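Local coordinates for protein GH62 hydrolase (Scytalidium thermophilum, PDB 4PVA) that probably removes alpha-L-arabinofuranosyl side groups from arabinoxylan as a family GH62 glycoside hydrolase, and folds as a five-bladed beta-propeller, at residues 71-76 and 130-135; 227-232 and 237-242; 255-260 and 266-271. All blocks are in the same frame, centred on the assembly; numbering follows the deposited sequence. Where two conformers were deposited one is given.

Interaction 1 (71-76 and 130-135); sequences MVYFNF and DINDPS
Y73 meets P134 with the CD2 side of its ring where two neighbouring blades of the five-bladed beta-propeller come together: the tyrosine stands on strand 68-76 of one blade, the proline in the loop that follows strand 123-128 of the next. The two side chains cross at about a right angle, CD2 of Y73 lying 3.6 Å from CB and 3.7 Å from CG of P134. With CG anti to the backbone N (chi1 164°), the ring reaches across to the type I turn D130-D133, where CE1 of Y73 approaches CG1 of I131 at 4.5 Å. That turn is stiffened by an Asx turn, OD1 of D130 accepting from the backbone N of N132, with ND2 of N132 as an additional donor to the same oxygen. No direct hydrogen bond joins the two segments, but a water that donates to O of N132 is weakly bonded by ND2 of N75. The phenol is firmly oriented by H58 of the adjacent strand and by N75, two residues beyond Y73, both bonded to its OH. The OH of Y73 lies only 6° out of the amide plane of N75, 3.0 Å from its ND2 at 170°.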
loop_
_atom_site.group_PDB
_atom_site.type_symbol
_atom_site.label_atom_id
_atom_site.label_comp_id
_atom_site.label_asym_id
_atom_site.label_seq_id
_atom_site.Cartn_x
_atom_site.Cartn_y
_atom_site.Cartn_z
HETATM N N MSE A 71 14.430 -1.165 -1.175
HETATM C CA MSE A 71 13.478 -0.212 -1.757
HETATM C C MSE A 71 14.166 0.801 -2.638
HETATM O O MSE A 71 15.383 1.074 -2.490
HETATM C CB MSE A 71 12.635 0.475 -0.653
HETATM C CG MSE A 71 11.888 -0.557 0.204
HETATM SE SE MSE A 71 10.768 0.246 1.563
HETATM C CE MSE A 71 12.179 1.228 2.516
ATOM N N VAL A 72 13.370 1.359 -3.523
ATOM C CA VAL A 72 13.822 2.376 -4.473
ATOM C C VAL A 72 12.880 3.552 -4.460
ATOM O O VAL A 72 11.680 3.386 -4.188
ATOM C CB VAL A 72 13.908 1.879 -5.932
ATOM C CG1 VAL A 72 15.081 0.947 -6.106
ATOM C CG2 VAL A 72 12.607 1.262 -6.449
ATOM N N TYR A 73 13.409 4.725 -4.766
ATOM C CA TYR A 73 12.640 5.903 -5.059
ATOM C C TYR A 73 12.906 6.320 -6.514
ATOM O O TYR A 73 14.058 6.286 -6.965
ATOM C CB TYR A 73 13.027 7.040 -4.110
ATOM C CG TYR A 73 12.562 8.391 -4.572
ATOM C CD1 TYR A 73 11.248 8.794 -4.396
ATOM C CD2 TYR A 73 13.436 9.248 -5.230
ATOM C CE1 TYR A 73 10.804 10.024 -4.834
ATOM C CE2 TYR A 73 13.007 10.480 -5.694
ATOM C CZ TYR A 73 11.705 10.877 -5.501
ATOM O OH TYR A 73 11.305 12.116 -5.981
ATOM N N PHE A 74 11.878 6.791 -7.196
ATOM C CA PHE A 74 12.051 7.421 -8.487
ATOM C C PHE A 74 10.903 8.395 -8.747
ATOM O O PHE A 74 9.848 8.317 -8.121
ATOM C CB PHE A 74 12.187 6.377 -9.598
ATOM C CG PHE A 74 11.038 5.416 -9.720
ATOM C CD1 PHE A 74 10.913 4.327 -8.859
ATOM C CD2 PHE A 74 10.091 5.577 -10.711
ATOM C CE1 PHE A 74 9.868 3.434 -9.011
ATOM C CE2 PHE A 74 9.030 4.682 -10.845
ATOM C CZ PHE A 74 8.929 3.610 -9.991
ATOM N N ASN A 75 11.106 9.298 -9.715
ATOM C CA ASN A 75 10.078 10.221 -10.101
ATOM C C ASN A 75 10.028 10.348 -11.616
ATOM O O ASN A 75 10.967 9.945 -12.310
ATOM C CB ASN A 75 10.220 11.578 -9.395
ATOM C CG ASN A 75 11.523 12.288 -9.735
ATOM O OD1 ASN A 75 11.806 12.580 -10.905
ATOM N ND2 ASN A 75 12.302 12.585 -8.737
ATOM N N PHE A 76 8.913 10.865 -12.097
ATOM C CA PHE A 76 8.683 11.039 -13.530
ATOM C C PHE A 76 7.500 11.975 -13.691
ATOM O O PHE A 76 6.747 12.221 -12.748
ATOM C CB PHE A 76 8.441 9.677 -14.215
ATOM C CG PHE A 76 7.263 8.892 -13.644
ATOM C CD1 PHE A 76 5.973 9.103 -14.111
ATOM C CD2 PHE A 76 7.447 7.952 -12.644
ATOM C CE1 PHE A 76 4.891 8.398 -13.592
ATOM C CE2 PHE A 76 6.355 7.245 -12.141
ATOM C CZ PHE A 76 5.095 7.480 -12.604
ATOM N N ASP A 130 12.063 16.491 2.720
ATOM C CA ASP A 130 11.983 16.825 1.306
ATOM C C ASP A 130 11.944 15.568 0.459
ATOM O O ASP A 130 12.958 14.892 0.257
ATOM C CB ASP A 130 13.178 17.705 0.885
ATOM C CG ASP A 130 13.034 18.258 -0.512
ATOM O OD1 ASP A 130 12.111 17.882 -1.289
ATOM O OD2 ASP A 130 13.857 19.132 -0.845
ATOM N N ILE A 131 10.768 15.303 -0.116
ATOM C CA ILE A 131 10.569 14.092 -0.906
ATOM C C ILE A 131 11.483 14.039 -2.118
ATOM O O ILE A 131 11.790 12.979 -2.616
ATOM C CB ILE A 131 9.096 13.950 -1.314
ATOM C CG1 ILE A 131 8.767 12.515 -1.748
ATOM C CG2 ILE A 131 8.708 14.957 -2.375
ATOM C CD1 ILE A 131 7.268 12.288 -1.930
ATOM N N ASN A 132 11.969 15.190 -2.564
ATOM C CA ASN A 132 12.861 15.236 -3.705
ATOM C C ASN A 132 14.314 14.863 -3.383
ATOM O O ASN A 132 15.147 14.796 -4.301
ATOM C CB ASN A 132 12.853 16.652 -4.294
ATOM C CG ASN A 132 11.524 17.006 -4.904
ATOM O OD1 ASN A 132 11.193 16.521 -5.982
ATOM N ND2 ASN A 132 10.767 17.867 -4.233
ATOM N N ASP A 133 14.630 14.662 -2.101
ATOM C CA ASP A 133 15.989 14.377 -1.649
ATOM C C ASP A 133 16.095 12.969 -1.063
ATOM O O ASP A 133 16.145 12.796 0.153
ATOM C CB ASP A 133 16.401 15.381 -0.567
ATOM C CG ASP A 133 16.302 16.832 -1.024
ATOM O OD1 ASP A 133 16.295 17.100 -2.256
ATOM O OD2 ASP A 133 16.237 17.709 -0.123
ATOM N N PRO A 134 16.135 11.945 -1.918
ATOM C CA PRO A 134 16.052 10.566 -1.430
ATOM C C PRO A 134 17.234 10.112 -0.586
ATOM O O PRO A 134 17.135 9.158 0.153
ATOM C CB PRO A 134 15.940 9.744 -2.718
ATOM C CG PRO A 134 16.524 10.620 -3.781
ATOM C CD PRO A 134 16.098 11.995 -3.392
ATOM N N SER A 135 18.374 10.796 -0.671
ATOM C CA SER A 135 19.558 10.410 0.080
ATOM C C SER A 135 19.395 10.697 1.568
ATOM O O SER A 135 20.219 10.246 2.352
ATOM C CB SER A 135 20.810 11.147 -0.471
ATOM O OG SER A 135 20.726 12.521 -0.130
HETATM O O HOH W 1 14.639 14.007 -6.865
#

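Interaction 2 (227-232 and 237-242); sequences YRIKGA and KYLLLV. With PO4 (phosphate ion), chain E.
R228 and K237 lie one over the other at the turn end of the hairpin formed by strands 222-229 and 238-245, crossing at a slant. The methylene chain of the lysine covers a face of the guanidinium: CE of K237 sits 3.4 Å above its plane, over the centre, while CG of K237 approaches NE of R228 at 3.3 Å. A bend at chi2 (67°) brings CD of R228 over the face of the Y238 ring, 4.2 Å from its centroid, a CH-pi contact, and NE toward O of I229. R228 is thus packed by an aromatic ring along its aliphatic part and by a lysine chain at its flat head. The bond from NE of R228 to O of I229 is bent (138°) and comes from above the carbonyl plane; from the opposite face the same oxygen takes the N of A232, closing the type II turn I229-A232.

Behind these side chains the strands pair in antiparallel fashion. Y227 and L239 form a hydrogen-bonded pair with two nearly straight bonds, and N of I229 reaches O of K237 at 2.8 Å. K237 and Y238 together face S258 on the following strand, making a classic beta bulge. Y227, I229, L239 and L241 pack apolar groups on the sheet face away from the arginine.

A phosphate ion, probably from the crystallisation liquor, meets the guanidinium at its edge: NH1 of R228 donates to O2 of the phosphate at 175°, and NH2 of R228 to its O3, each bond 2.8 Å long. With the ammonium of K237 nearby, this corner probably carries net positive character, offset in part by D170 and E233 through long, weak ion pairs to R228. The two-nitrogen grip shows that it can hold an oxyanion, though no natural ligand follows from that.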
loop_
_atom_site.group_PDB
_atom_site.type_symbol
_atom_site.label_atom_id
_atom_site.label_comp_id
_atom_site.label_asym_id
_atom_site.label_seq_id
_atom_site.Cartn_x
_atom_site.Cartn_y
_atom_site.Cartn_z
ATOM N N TYR A 227 -8.507 4.438 3.156
ATOM C CA TYR A 227 -8.590 5.810 2.615
ATOM C C TYR A 227 -9.813 6.530 3.137
ATOM O O TYR A 227 -10.879 5.941 3.303
ATOM C CB TYR A 227 -8.682 5.780 1.108
ATOM C CG TYR A 227 -7.493 5.217 0.397
ATOM C CD1 TYR A 227 -6.300 5.920 0.353
ATOM C CD2 TYR A 227 -7.539 4.015 -0.273
ATOM C CE1 TYR A 227 -5.207 5.431 -0.313
ATOM C CE2 TYR A 227 -6.447 3.527 -0.948
ATOM C CZ TYR A 227 -5.278 4.231 -0.962
ATOM O OH TYR A 227 -4.187 3.732 -1.643
ATOM N N ARG A 228 -9.663 7.832 3.349
ATOM C CA ARG A 228 -10.805 8.718 3.537
ATOM C C ARG A 228 -11.341 9.174 2.191
ATOM O O ARG A 228 -10.579 9.502 1.302
ATOM C CB ARG A 228 -10.341 9.953 4.299
ATOM C CG ARG A 228 -11.335 11.121 4.348
ATOM C CD ARG A 228 -12.547 10.769 5.155
ATOM N NE ARG A 228 -13.693 11.673 4.897
ATOM C CZ ARG A 228 -13.909 12.809 5.539
ATOM N NH1 ARG A 228 -13.053 13.276 6.416
ATOM N NH2 ARG A 228 -15.001 13.503 5.230
ATOM N N ILE A 229 -12.655 9.187 2.057
ATOM C CA ILE A 229 -13.288 9.723 0.860
ATOM C C ILE A 229 -13.683 11.165 1.153
ATOM O O ILE A 229 -14.487 11.443 2.034
ATOM C CB ILE A 229 -14.527 8.891 0.463
ATOM C CG1 ILE A 229 -14.157 7.414 0.238
ATOM C CG2 ILE A 229 -15.226 9.502 -0.760
ATOM C CD1 ILE A 229 -12.983 7.113 -0.662
ATOM N N LYS A 230 -13.044 12.074 0.443
ATOM C CA LYS A 230 -13.255 13.521 0.690
ATOM C C LYS A 230 -14.755 13.880 0.590
ATOM O O LYS A 230 -15.442 13.451 -0.302
ATOM C CB LYS A 230 -12.465 14.307 -0.341
ATOM C CG LYS A 230 -12.539 15.820 -0.156
ATOM C CD LYS A 230 -11.676 16.550 -1.164
ATOM C CE LYS A 230 -11.974 18.048 -1.225
ATOM N NZ LYS A 230 -11.932 18.654 0.126
ATOM N N GLY A 231 -15.236 14.649 1.563
ATOM C CA GLY A 231 -16.618 15.105 1.529
ATOM C C GLY A 231 -17.667 14.077 1.918
ATOM O O GLY A 231 -18.859 14.380 1.965
ATOM N N ALA A 232 -17.251 12.849 2.228
ATOM C CA ALA A 232 -18.201 11.822 2.606
ATOM C C ALA A 232 -18.306 11.869 4.108
ATOM O O ALA A 232 -17.304 11.816 4.807
ATOM C CB ALA A 232 -17.737 10.466 2.130
ATOM N N LYS A 237 -17.628 7.024 4.477
ATOM C CA LYS A 237 -16.571 7.968 4.745
ATOM C C LYS A 237 -15.192 7.354 4.499
ATOM O O LYS A 237 -14.300 8.060 4.066
ATOM C CB LYS A 237 -16.667 8.473 6.190
ATOM C CG LYS A 237 -15.689 9.575 6.545
ATOM C CD LYS A 237 -15.946 10.029 7.970
ATOM C CE LYS A 237 -15.620 11.461 8.169
ATOM N NZ LYS A 237 -16.216 11.832 9.504
ATOM N N TYR A 238 -15.068 6.065 4.833
ATOM C CA TYR A 238 -13.813 5.314 4.773
ATOM C C TYR A 238 -13.909 4.065 3.897
ATOM O O TYR A 238 -14.868 3.297 3.973
ATOM C CB TYR A 238 -13.317 4.954 6.187
ATOM C CG TYR A 238 -12.703 6.149 6.861
ATOM C CD1 TYR A 238 -11.415 6.541 6.548
ATOM C CD2 TYR A 238 -13.464 6.957 7.685
ATOM C CE1 TYR A 238 -10.868 7.663 7.106
ATOM C CE2 TYR A 238 -12.928 8.081 8.251
ATOM C CZ TYR A 238 -11.637 8.428 7.940
ATOM O OH TYR A 238 -11.088 9.549 8.517
ATOM N N LEU A 239 -12.890 3.889 3.065
ATOM C CA LEU A 239 -12.783 2.781 2.126
ATOM C C LEU A 239 -11.628 1.899 2.582
ATOM O O LEU A 239 -10.505 2.377 2.705
ATOM C CB LEU A 239 -12.519 3.330 0.724
ATOM C CG LEU A 239 -12.284 2.335 -0.389
ATOM C CD1 LEU A 239 -13.512 1.468 -0.664
ATOM C CD2 LEU A 239 -11.839 3.037 -1.670
ATOM N N LEU A 240 -11.907 0.624 2.771
ATOM C CA LEU A 240 -10.901 -0.412 3.063
ATOM C C LEU A 240 -10.736 -1.303 1.843
ATOM O O LEU A 240 -11.726 -1.822 1.306
ATOM C CB LEU A 240 -11.333 -1.278 4.253
ATOM C CG LEU A 240 -10.500 -2.536 4.510
ATOM C CD1 LEU A 240 -9.094 -2.217 4.937
ATOM C CD2 LEU A 240 -11.222 -3.406 5.540
ATOM N N LEU A 241 -9.492 -1.465 1.410
ATOM C CA LEU A 241 -9.109 -2.420 0.358
ATOM C C LEU A 241 -8.226 -3.487 0.979
ATOM O O LEU A 241 -7.348 -3.150 1.775
ATOM C CB LEU A 241 -8.324 -1.737 -0.735
ATOM C CG LEU A 241 -8.947 -0.482 -1.334
ATOM C CD1 LEU A 241 -8.062 0.065 -2.423
ATOM C CD2 LEU A 241 -10.355 -0.727 -1.843
ATOM N N VAL A 242 -8.446 -4.745 0.643
ATOM C CA VAL A 242 -7.571 -5.845 1.084
ATOM C C VAL A 242 -7.386 -6.781 -0.078
ATOM O O VAL A 242 -8.327 -7.101 -0.784
ATOM C CB VAL A 242 -8.117 -6.618 2.332
ATOM C CG1 VAL A 242 -7.153 -7.728 2.750
ATOM C CG2 VAL A 242 -8.393 -5.689 3.504
HETATM P P PO4 E . -14.837 16.451 7.284
HETATM O O1 PO4 E . -15.952 15.964 8.157
HETATM O O2 PO4 E . -13.700 15.599 7.786
HETATM O O3 PO4 E . -15.182 16.197 5.842
HETATM O O4 PO4 E . -14.522 17.909 7.436
#

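Interaction 3 (255-260 and 266-271); sequences SWTSDR and IPLADT
The carbonyl oxygen of A269 is gripped twice by S255, whose OG donates to O of A269 over 2.8 Å while its backbone N reaches the same oxygen at 3.0 Å. Both donors come from one face of the carbonyl plane and stand above it, so neither follows a lone pair. The serine hydroxyl can do this because chi1 of 58° lodges it between its own backbone N and carbonyl carbon, toward the segment 266-271. O of S255 in turn accepts from N of L268 at 2.8 Å, and L268 and A269 together facing the one serine make a classic beta bulge. It ends the regular pairing in which T257 and I266 exchange two backbone bonds and W256 stands opposite P267 as a non-hydrogen-bonded pair. Just beyond the bulge, D270 is held by a salt bridge to R254 of strand 251-258.

At the W256-P267 pair the side chains diverge, yet the indole still touches the proline: N of P267 lies oblique to the indole ring, 3.5 Å from CD1 of W256, and CD of P267 is 3.9 Å from that same CD1. On the other side of the strand, CG2 of T257, anti to the carbonyl carbon of T257, packs on CD2 of L268 at 4.0 Å. A water adds a polar link, lying 2.6 Å from OG1 of T257 and donating to O of P267.

This short hairpin puts strand 266-267 on the outer edge of a blade of the propeller. Strand 238-245 flanks strand 251-258 on its other side, where L240 and V242 pack against W256 and L241 against S255.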
loop_
_atom_site.group_PDB
_atom_site.type_symbol
_atom_site.label_atom_id
_atom_site.label_comp_id
_atom_site.label_asym_id
_atom_site.label_seq_id
_atom_site.Cartn_x
_atom_site.Cartn_y
_atom_site.Cartn_z
ATOM N N SER A 255 -13.173 -4.837 -1.237
ATOM C CA SER A 255 -13.445 -3.547 -0.639
ATOM C C SER A 255 -14.593 -3.595 0.341
ATOM O O SER A 255 -15.545 -4.384 0.189
ATOM C CB SER A 255 -13.711 -2.494 -1.697
ATOM O OG SER A 255 -14.822 -2.847 -2.556
ATOM N N TRP A 256 -14.502 -2.698 1.331
ATOM C CA TRP A 256 -15.479 -2.469 2.373
ATOM C C TRP A 256 -15.552 -0.960 2.608
ATOM O O TRP A 256 -14.625 -0.226 2.283
ATOM C CB TRP A 256 -15.072 -3.114 3.720
ATOM C CG TRP A 256 -14.890 -4.612 3.818
ATOM C CD1 TRP A 256 -15.688 -5.480 4.533
ATOM C CD2 TRP A 256 -13.803 -5.380 3.314
ATOM N NE1 TRP A 256 -15.186 -6.738 4.458
ATOM C CE2 TRP A 256 -14.025 -6.707 3.716
ATOM C CE3 TRP A 256 -12.661 -5.073 2.564
ATOM C CZ2 TRP A 256 -13.136 -7.737 3.389
ATOM C CZ3 TRP A 256 -11.792 -6.095 2.249
ATOM C CH2 TRP A 256 -12.029 -7.400 2.650
ATOM N N THR A 257 -16.630 -0.542 3.260
ATOM C CA THR A 257 -16.735 0.836 3.738
ATOM C C THR A 257 -17.129 0.867 5.191
ATOM O O THR A 257 -17.631 -0.089 5.763
ATOM C CB THR A 257 -17.752 1.659 2.950
ATOM O OG1 THR A 257 -19.013 1.043 3.065
ATOM C CG2 THR A 257 -17.342 1.738 1.491
ATOM N N SER A 258 -16.869 2.022 5.793
ATOM C CA SER A 258 -17.283 2.304 7.163
ATOM C C SER A 258 -17.432 3.789 7.389
ATOM O O SER A 258 -16.935 4.616 6.639
ATOM C CB SER A 258 -16.252 1.744 8.134
ATOM O OG SER A 258 -16.723 1.929 9.484
ATOM N N ASP A 259 -18.104 4.108 8.485
ATOM C CA ASP A 259 -18.267 5.485 8.918
ATOM C C ASP A 259 -17.087 6.004 9.717
ATOM O O ASP A 259 -17.028 7.179 9.998
ATOM C CB ASP A 259 -19.599 5.658 9.683
ATOM C CG ASP A 259 -19.701 4.801 10.949
ATOM O OD1 ASP A 259 -18.689 4.259 11.436
ATOM O OD2 ASP A 259 -20.837 4.729 11.527
ATOM N N ARG A 260 -16.152 5.143 10.089
ATOM C CA ARG A 260 -14.977 5.566 10.859
ATOM C C ARG A 260 -13.855 4.562 10.633
ATOM O O ARG A 260 -14.081 3.495 10.092
ATOM C CB ARG A 260 -15.323 5.753 12.336
ATOM C CG ARG A 260 -15.614 4.480 13.085
ATOM C CD ARG A 260 -16.494 4.720 14.319
ATOM N NE ARG A 260 -17.922 4.736 14.014
ATOM C CZ ARG A 260 -18.874 4.806 14.937
ATOM N NH1 ARG A 260 -18.525 4.855 16.208
ATOM N NH2 ARG A 260 -20.161 4.806 14.596
ATOM N N ILE A 266 -18.330 -2.842 6.219
ATOM C CA ILE A 266 -19.411 -3.522 5.487
ATOM C C ILE A 266 -18.889 -3.765 4.082
ATOM O O ILE A 266 -18.433 -2.830 3.441
ATOM C CB ILE A 266 -20.686 -2.659 5.423
ATOM C CG1 ILE A 266 -21.168 -2.213 6.789
ATOM C CG2 ILE A 266 -21.791 -3.395 4.639
ATOM C CD1 ILE A 266 -21.684 -3.310 7.621
ATOM N N PRO A 267 -18.993 -4.985 3.541
ATOM C CA PRO A 267 -18.542 -5.212 2.171
ATOM C C PRO A 267 -19.147 -4.255 1.177
ATOM O O PRO A 267 -20.332 -3.942 1.255
ATOM C CB PRO A 267 -18.991 -6.654 1.899
ATOM C CG PRO A 267 -18.962 -7.281 3.246
ATOM C CD PRO A 267 -19.473 -6.239 4.160
ATOM N N LEU A 268 -18.319 -3.848 0.205
ATOM C CA LEU A 268 -18.704 -2.961 -0.878
ATOM C C LEU A 268 -18.708 -3.790 -2.155
ATOM O O LEU A 268 -19.757 -4.256 -2.595
ATOM C CB LEU A 268 -17.741 -1.753 -0.936
ATOM C CG LEU A 268 -18.088 -0.737 -2.009
ATOM C CD1 LEU A 268 -19.382 0.008 -1.747
ATOM C CD2 LEU A 268 -16.940 0.234 -2.208
ATOM N N ALA A 269 -17.548 -4.024 -2.734
ATOM C CA ALA A 269 -17.350 -4.925 -3.887
ATOM C C ALA A 269 -16.279 -5.880 -3.436
ATOM O O ALA A 269 -15.090 -5.531 -3.410
ATOM C CB ALA A 269 -16.909 -4.161 -5.127
ATOM N N ASP A 270 -16.661 -7.087 -3.012
ATOM C CA ASP A 270 -15.750 -7.945 -2.262
ATOM C C ASP A 270 -15.666 -9.392 -2.756
ATOM O O ASP A 270 -15.267 -10.266 -1.988
ATOM C CB ASP A 270 -16.091 -7.941 -0.768
ATOM C CG ASP A 270 -17.199 -8.912 -0.451
ATOM O OD1 ASP A 270 -18.065 -9.080 -1.345
ATOM O OD2 ASP A 270 -17.208 -9.455 0.654
ATOM N N THR A 271 -16.008 -9.635 -4.014
ATOM C CA THR A 271 -15.930 -10.979 -4.582
ATOM C C THR A 271 -14.981 -11.001 -5.764
ATOM O O THR A 271 -14.663 -9.977 -6.349
ATOM C CB THR A 271 -17.332 -11.510 -5.020
ATOM O OG1 THR A 271 -17.723 -10.814 -6.203
ATOM C CG2 THR A 271 -18.363 -11.348 -3.969
HETATM O O HOH W 2 -20.154 -0.930 1.742
#

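Read from the N terminus, the three contacts come in series, none enclosing or crossing another. Interaction 1 closes the longest loop, 53 residues that run through the end of one blade and most of the next, and so ties two neighbouring blades together. Interactions 2 and 3 close short hairpins within a single later blade, spanning four and five residues. Their middle strands, 238-245 and 251-258, are neighbours in one sheet, so these contacts touch directly, with L240 N 2.9 Å from W256 O. Interaction 3 lies across the centre of the chain from interaction 1, their centres about 33 Å apart. One contact joins blades; the other two lie side by side within one.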